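Local coordinates for putative Zn-dependent Alcohol Dehydrogenase (Rhodobacter sphaeroides, PDB 3IV6), which binds S-adenosylmethionine in a Rossmann-like domain and is probably a methyltransferase rather than an alcohol dehydrogenase, at residues 37-42 and 115-120; 146-151 and 252-257. All blocks are in the same frame, centred on the assembly; numbering follows the deposited sequence.

Interaction 1: 37-42 and 115-120; sequences DIFLEN and LNDRLI. With SAM (S-adenosylmethionine), chain E.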
loop_
_atom_site.group_PDB
_atom_site.type_symbol
_atom_site.label_atom_id
_atom_site.label_comp_id
_atom_site.label_asym_id
_atom_site.label_seq_id
_atom_site.Cartn_x
_atom_site.Cartn_y
_atom_site.Cartn_z
ATOM N N ASP A 37 -3.457 16.552 0.481
ATOM C CA ASP A 37 -4.119 17.465 -0.432
ATOM C C ASP A 37 -4.066 17.053 -1.919
ATOM O O ASP A 37 -5.072 17.117 -2.628
ATOM C CB ASP A 37 -3.579 18.869 -0.211
ATOM C CG ASP A 37 -3.952 19.420 1.150
ATOM O OD1 ASP A 37 -4.735 18.742 1.869
ATOM O OD2 ASP A 37 -3.467 20.522 1.514
ATOM N N ILE A 38 -2.909 16.632 -2.398
ATOM C CA ILE A 38 -2.806 16.195 -3.779
ATOM C C ILE A 38 -3.645 14.947 -4.077
ATOM O O ILE A 38 -4.197 14.803 -5.163
ATOM C CB ILE A 38 -1.340 15.944 -4.138
ATOM C CG1 ILE A 38 -0.576 17.262 -4.144
ATOM C CG2 ILE A 38 -1.197 15.199 -5.470
ATOM C CD1 ILE A 38 0.930 17.088 -4.014
ATOM N N PHE A 39 -3.718 14.047 -3.103
ATOM C CA PHE A 39 -4.505 12.814 -3.169
ATOM C C PHE A 39 -5.987 13.152 -3.321
ATOM O O PHE A 39 -6.787 12.336 -3.764
ATOM C CB PHE A 39 -4.293 11.972 -1.879
ATOM C CG PHE A 39 -3.315 10.830 -2.046
ATOM C CD1 PHE A 39 -2.054 10.895 -1.489
ATOM C CD2 PHE A 39 -3.651 9.709 -2.804
ATOM C CE1 PHE A 39 -1.158 9.861 -1.660
ATOM C CE2 PHE A 39 -2.754 8.666 -2.984
ATOM C CZ PHE A 39 -1.496 8.742 -2.413
ATOM N N LEU A 40 -6.338 14.375 -2.961
ATOM C CA LEU A 40 -7.722 14.730 -2.752
ATOM C C LEU A 40 -8.215 15.810 -3.696
ATOM O O LEU A 40 -9.349 16.239 -3.592
ATOM C CB LEU A 40 -7.923 15.190 -1.296
ATOM C CG LEU A 40 -7.869 14.123 -0.206
ATOM C CD1 LEU A 40 -8.045 14.781 1.161
ATOM C CD2 LEU A 40 -8.927 13.114 -0.455
ATOM N N GLU A 41 -7.363 16.255 -4.598
ATOM C CA GLU A 41 -7.740 17.331 -5.494
ATOM C C GLU A 41 -8.922 16.992 -6.373
ATOM O O GLU A 41 -8.979 15.919 -6.932
ATOM C CB GLU A 41 -6.580 17.710 -6.385
ATOM C CG GLU A 41 -5.404 18.271 -5.650
ATOM C CD GLU A 41 -4.249 18.541 -6.578
ATOM O OE1 GLU A 41 -4.361 18.231 -7.790
ATOM O OE2 GLU A 41 -3.228 19.059 -6.093
ATOM N N ASN A 42 -9.842 17.940 -6.518
ATOM C CA ASN A 42 -10.993 17.757 -7.385
ATOM C C ASN A 42 -11.957 16.763 -6.801
ATOM O O ASN A 42 -12.909 16.379 -7.475
ATOM C CB ASN A 42 -10.588 17.269 -8.768
ATOM C CG ASN A 42 -9.712 18.246 -9.492
ATOM O OD1 ASN A 42 -9.491 19.365 -9.022
ATOM N ND2 ASN A 42 -9.184 17.827 -10.643
ATOM N N LEU A 115 -8.346 5.643 -3.333
ATOM C CA LEU A 115 -7.010 6.139 -2.984
ATOM C C LEU A 115 -6.169 5.098 -2.199
ATOM O O LEU A 115 -6.691 4.346 -1.368
ATOM C CB LEU A 115 -7.121 7.435 -2.177
ATOM C CG LEU A 115 -8.271 8.367 -2.542
ATOM C CD1 LEU A 115 -8.364 9.487 -1.541
ATOM C CD2 LEU A 115 -8.171 8.891 -3.959
ATOM N N ASN A 116 -4.872 5.034 -2.491
ATOM C CA ASN A 116 -3.932 4.404 -1.560
ATOM C C ASN A 116 -2.512 4.928 -1.699
ATOM O O ASN A 116 -2.077 5.280 -2.811
ATOM C CB ASN A 116 -3.976 2.874 -1.657
ATOM C CG ASN A 116 -3.835 2.360 -3.091
ATOM O OD1 ASN A 116 -4.828 2.108 -3.770
ATOM N ND2 ASN A 116 -2.599 2.158 -3.530
ATOM N N ASP A 117 -1.812 5.010 -0.567
ATOM C CA ASP A 117 -0.444 5.516 -0.540
ATOM C C ASP A 117 0.589 4.424 -0.303
ATOM O O ASP A 117 0.740 3.958 0.822
ATOM C CB ASP A 117 -0.275 6.581 0.541
ATOM C CG ASP A 117 1.144 7.174 0.566
ATOM O OD1 ASP A 117 1.761 7.362 -0.513
ATOM O OD2 ASP A 117 1.635 7.478 1.670
ATOM N N ARG A 118 1.306 4.042 -1.357
ATOM C CA ARG A 118 2.431 3.115 -1.254
ATOM C C ARG A 118 2.021 1.704 -0.805
ATOM O O ARG A 118 2.801 0.951 -0.196
ATOM C CB ARG A 118 3.521 3.713 -0.379
ATOM C CG ARG A 118 4.364 4.744 -1.117
ATOM C CD ARG A 118 5.327 5.503 -0.194
ATOM N NE ARG A 118 4.722 6.572 0.595
ATOM C CZ ARG A 118 5.390 7.269 1.526
ATOM N NH1 ARG A 118 6.656 6.978 1.751
ATOM N NH2 ARG A 118 4.811 8.246 2.244
ATOM N N LEU A 119 0.797 1.337 -1.154
ATOM C CA LEU A 119 0.238 0.037 -0.820
ATOM C C LEU A 119 0.770 -1.014 -1.788
ATOM O O LEU A 119 0.917 -2.170 -1.459
ATOM C CB LEU A 119 -1.269 0.121 -0.959
ATOM C CG LEU A 119 -2.001 -1.198 -0.991
ATOM C CD1 LEU A 119 -1.790 -1.920 0.337
ATOM C CD2 LEU A 119 -3.470 -0.974 -1.301
ATOM N N ILE A 120 1.072 -0.583 -2.998
ATOM C CA ILE A 120 1.534 -1.467 -4.045
ATOM C C ILE A 120 2.925 -1.977 -3.689
ATOM O O ILE A 120 3.356 -3.021 -4.161
ATOM C CB ILE A 120 1.491 -0.743 -5.431
ATOM C CG1 ILE A 120 0.071 -0.746 -6.009
ATOM C CG2 ILE A 120 2.414 -1.414 -6.471
ATOM C CD1 ILE A 120 -0.158 0.428 -6.897
HETATM N N SAM E . 1.041 2.330 5.434
HETATM C CA SAM E . 1.651 3.279 4.521
HETATM C C SAM E . 0.874 4.577 4.483
HETATM O O SAM E . -0.158 4.774 5.140
HETATM O OXT SAM E . 1.337 5.446 3.780
HETATM C CB SAM E . 1.842 2.673 3.135
HETATM C CG SAM E . 1.628 1.156 3.039
HETATM S SD SAM E . -0.092 0.569 2.914
HETATM C CE SAM E . -1.075 2.080 3.132
HETATM C "C5'" SAM E . -0.304 -0.435 4.426
HETATM C "C4'" SAM E . -1.713 -0.620 4.980
HETATM O "O4'" SAM E . -2.499 -1.347 4.053
HETATM C "C3'" SAM E . -1.742 -1.438 6.258
HETATM O "O3'" SAM E . -2.761 -0.893 7.064
HETATM C "C2'" SAM E . -2.190 -2.818 5.825
HETATM O "O2'" SAM E . -2.989 -3.444 6.807
HETATM C "C1'" SAM E . -3.021 -2.541 4.585
HETATM N N9 SAM E . -2.887 -3.615 3.591
HETATM C C8 SAM E . -1.714 -4.183 3.165
HETATM N N7 SAM E . -2.004 -5.157 2.261
HETATM C C5 SAM E . -3.355 -5.228 2.092
HETATM C C6 SAM E . -4.176 -6.041 1.287
HETATM N N6 SAM E . -3.687 -6.985 0.480
HETATM N N1 SAM E . -5.535 -5.869 1.362
HETATM C C2 SAM E . -6.058 -4.919 2.230
HETATM N N3 SAM E . -5.267 -4.108 3.008
HETATM C C4 SAM E . -3.924 -4.262 2.943
#
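Residues 37-42, running off helix 33-39, pass beside the end of strand 113-117, with the CA atoms of Phe39 and Leu115 7.1 Å apart, so side chains rather than paired backbones make the contact. Phe39 does most of the work. Its ring lies obliquely along the strand: CD2 passes Leu115 CB, CE2 comes to 3.5 Å from Asn116 O, and CZ sits 3.9 Å from Asp117 CB. Ring and carboxylate planes are turned 71° to each other. Next to it in sequence, Leu40 CD2 meets Leu115 CD1 at 3.8 Å, the two side chains crossing at about a right angle.

Asp117 has CG anti to its backbone N (chi1 -178°), which carries the carboxylate to Arg118. Arg118 NE gives OD1 a salt-bridging hydrogen bond of 3.3 Å, nearly straight at 165°; the acceptor lies close to the guanidinium plane, but NE approaches from above the carboxylate plane. Ser147 OG also bonds OD1, so this oxygen has two partners. An alanine in place of Asp117 would remove the carboxylate and would probably loosen the hold on Arg118 and on Ser147.

The chain then turns along S-adenosylmethionine: Arg118 O is 3.4 Å from SAM CG, and Leu119 CD1 packs 3.6 Å from SAM C8, in the adenine. Asp74, Ser55 and Asp98 hydrogen-bond the cofactor from elsewhere in the pocket. The loop after strand 113-117 thus lines one part of the cofactor site, as in Rossmann-like class I methyltransferases.

Interaction 2: 146-151 and 252-257; sequences ASVKLG and MLYQFS
Met252 O takes one true hydrogen bond, from Val148 N, 2.8 Å long, in the carbonyl plane and at 162°. Ser147 CA is a weaker neighbour, a CA-H...O contact 3.2 Å from Met252 O. Three more backbone bonds join strands 146-149 and 252-257, which run antiparallel at 148°. The straightest is Ala146 N to Tyr254 O (174°); its return, Tyr254 N to Ala146 O, arrives well above the carbonyl plane. Ala146-Tyr254 and Val148-Met252 are thus hydrogen-bonded pairs flanking the non-hydrogen-bonded pair Ser147-Leu253.

Tyr254 lies on the same face as Ala146, Val148 and Met252. CG stands beside the backbone N, bringing the ring edge to Ala146 O, 3.4 Å from CD2 and in the ring plane. Further out, CE2 meets Val148 CG2 at 4.0 Å, and the hydroxyl comes tip to tip with Leu150 CD2. That hydroxyl is hydrogen-bonded to Asp219, at the start of helix 219-226, which packs over this face. The Leu150 and Met252 side chains cross obliquely, Leu150 CD1 against Met252 CB at 3.8 Å, and bends further along the selenomethionine put CE near the same CD1. Phe256 presents its ring edge to Ala146 CB. On the other face, Leu253 CD1 folds back to 3.5 Å from Ala146 N.

Strand 251-258, antiparallel between strands 143-149 and 237-244, is the reversed seventh strand that marks the class I methyltransferase sheet, order 3-2-1-4-5-7-6.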
loop_
_atom_site.group_PDB
_atom_site.type_symbol
_atom_site.label_atom_id
_atom_site.label_comp_id
_atom_site.label_asym_id
_atom_site.label_seq_id
_atom_site.Cartn_x
_atom_site.Cartn_y
_atom_site.Cartn_z
ATOM N N ALA A 146 -3.127 5.985 -6.969
ATOM C CA ALA A 146 -2.240 5.067 -6.226
ATOM C C ALA A 146 -0.773 5.501 -6.305
ATOM O O ALA A 146 -0.205 5.564 -7.385
ATOM C CB ALA A 146 -2.401 3.627 -6.744
ATOM N N SER A 147 -0.166 5.833 -5.175
ATOM C CA SER A 147 1.226 6.253 -5.221
ATOM C C SER A 147 2.123 5.042 -5.014
ATOM O O SER A 147 1.751 4.124 -4.317
ATOM C CB SER A 147 1.472 7.213 -4.118
ATOM O OG SER A 147 1.324 6.509 -2.904
ATOM N N VAL A 148 3.295 5.039 -5.628
ATOM C CA VAL A 148 4.221 3.951 -5.476
ATOM C C VAL A 148 5.614 4.484 -5.203
ATOM O O VAL A 148 6.075 5.354 -5.896
ATOM C CB VAL A 148 4.299 3.130 -6.738
ATOM C CG1 VAL A 148 5.127 1.844 -6.467
ATOM C CG2 VAL A 148 2.886 2.776 -7.200
ATOM N N LYS A 149 6.286 3.972 -4.182
ATOM C CA LYS A 149 7.682 4.327 -3.934
ATOM C C LYS A 149 8.576 3.625 -4.949
ATOM O O LYS A 149 8.444 2.445 -5.118
ATOM C CB LYS A 149 8.105 3.926 -2.518
ATOM C CG LYS A 149 9.120 4.855 -1.933
ATOM C CD LYS A 149 10.206 4.148 -1.168
ATOM C CE LYS A 149 11.262 3.629 -2.118
ATOM N NZ LYS A 149 12.051 4.753 -2.713
ATOM N N LEU A 150 9.504 4.338 -5.585
ATOM C CA LEU A 150 10.252 3.773 -6.692
ATOM C C LEU A 150 11.724 3.563 -6.381
ATOM O O LEU A 150 12.349 4.347 -5.661
ATOM C CB LEU A 150 10.103 4.610 -7.954
ATOM C CG LEU A 150 8.695 4.976 -8.452
ATOM C CD1 LEU A 150 8.798 6.067 -9.500
ATOM C CD2 LEU A 150 7.938 3.778 -9.037
ATOM N N GLY A 151 12.252 2.469 -6.928
ATOM C CA GLY A 151 13.625 2.052 -6.719
ATOM C C GLY A 151 13.751 1.367 -5.388
ATOM O O GLY A 151 12.758 0.945 -4.834
HETATM N N MSE A 252 6.073 8.279 -6.928
HETATM C CA MSE A 252 5.199 8.720 -8.010
HETATM C C MSE A 252 3.746 8.359 -7.726
HETATM O O MSE A 252 3.437 7.224 -7.361
HETATM C CB MSE A 252 5.643 8.107 -9.339
HETATM C CG MSE A 252 4.881 8.626 -10.547
HETATM SE SE MSE A 252 5.883 9.964 -11.551
HETATM C CE MSE A 252 7.522 8.952 -11.852
ATOM N N LEU A 253 2.856 9.332 -7.896
ATOM C CA LEU A 253 1.423 9.091 -7.771
ATOM C C LEU A 253 0.775 8.901 -9.138
ATOM O O LEU A 253 0.985 9.698 -10.052
ATOM C CB LEU A 253 0.749 10.245 -7.025
ATOM C CG LEU A 253 -0.781 10.255 -7.033
ATOM C CD1 LEU A 253 -1.329 8.925 -6.539
ATOM C CD2 LEU A 253 -1.314 11.405 -6.191
ATOM N N TYR A 254 -0.014 7.840 -9.270
ATOM C CA TYR A 254 -0.546 7.433 -10.575
ATOM C C TYR A 254 -2.031 7.457 -10.522
ATOM O O TYR A 254 -2.616 6.811 -9.647
ATOM C CB TYR A 254 -0.170 5.987 -10.929
ATOM C CG TYR A 254 1.290 5.785 -11.051
ATOM C CD1 TYR A 254 1.896 5.740 -12.303
ATOM C CD2 TYR A 254 2.084 5.673 -9.916
ATOM C CE1 TYR A 254 3.258 5.563 -12.434
ATOM C CE2 TYR A 254 3.476 5.495 -10.026
ATOM C CZ TYR A 254 4.058 5.447 -11.300
ATOM O OH TYR A 254 5.414 5.298 -11.462
ATOM N N GLN A 255 -2.630 8.166 -11.480
ATOM C CA GLN A 255 -4.079 8.284 -11.590
ATOM C C GLN A 255 -4.495 7.538 -12.842
ATOM O O GLN A 255 -4.003 7.805 -13.939
ATOM C CB GLN A 255 -4.488 9.758 -11.638
ATOM C CG GLN A 255 -5.939 10.001 -12.035
ATOM C CD GLN A 255 -6.333 11.455 -11.878
ATOM O OE1 GLN A 255 -5.977 12.094 -10.893
ATOM N NE2 GLN A 255 -7.065 11.991 -12.856
ATOM N N PHE A 256 -5.375 6.567 -12.672
ATOM C CA PHE A 256 -5.787 5.713 -13.782
ATOM C C PHE A 256 -7.240 5.245 -13.673
ATOM O O PHE A 256 -7.894 5.349 -12.627
ATOM C CB PHE A 256 -4.830 4.512 -13.960
ATOM C CG PHE A 256 -4.727 3.575 -12.750
ATOM C CD1 PHE A 256 -5.450 2.374 -12.711
ATOM C CD2 PHE A 256 -3.899 3.860 -11.661
ATOM C CE1 PHE A 256 -5.347 1.470 -11.620
ATOM C CE2 PHE A 256 -3.812 2.961 -10.571
ATOM C CZ PHE A 256 -4.525 1.774 -10.571
ATOM N N SER A 257 -7.739 4.700 -14.764
ATOM C CA SER A 257 -9.142 4.344 -14.829
ATOM C C SER A 257 -9.317 3.400 -15.998
ATOM O O SER A 257 -8.365 3.215 -16.762
ATOM C CB SER A 257 -9.948 5.599 -15.082
ATOM O OG SER A 257 -9.457 6.172 -16.262
#

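In the fold
From the N terminus, helix 33-39 leads into interaction 1, whose partner arrives after 72 intervening residues, once strands 48-52, 69-74 and 93-96 have been laid down. Interaction 2 opens only afterwards, at strand 143-149, and closes across another 100 residues, bringing back strand 251-258 near the C terminus. The two loops follow in series, neither nesting nor crossing. They meet because strands 113-117 and 143-149 are sheet neighbours, tied through the backbone by a probable hydrogen bond of 3.0 Å between Arg118 N and Ser147 O. Together they connect an N-terminal helix, the cofactor loop and the antiparallel edge region of one sheet.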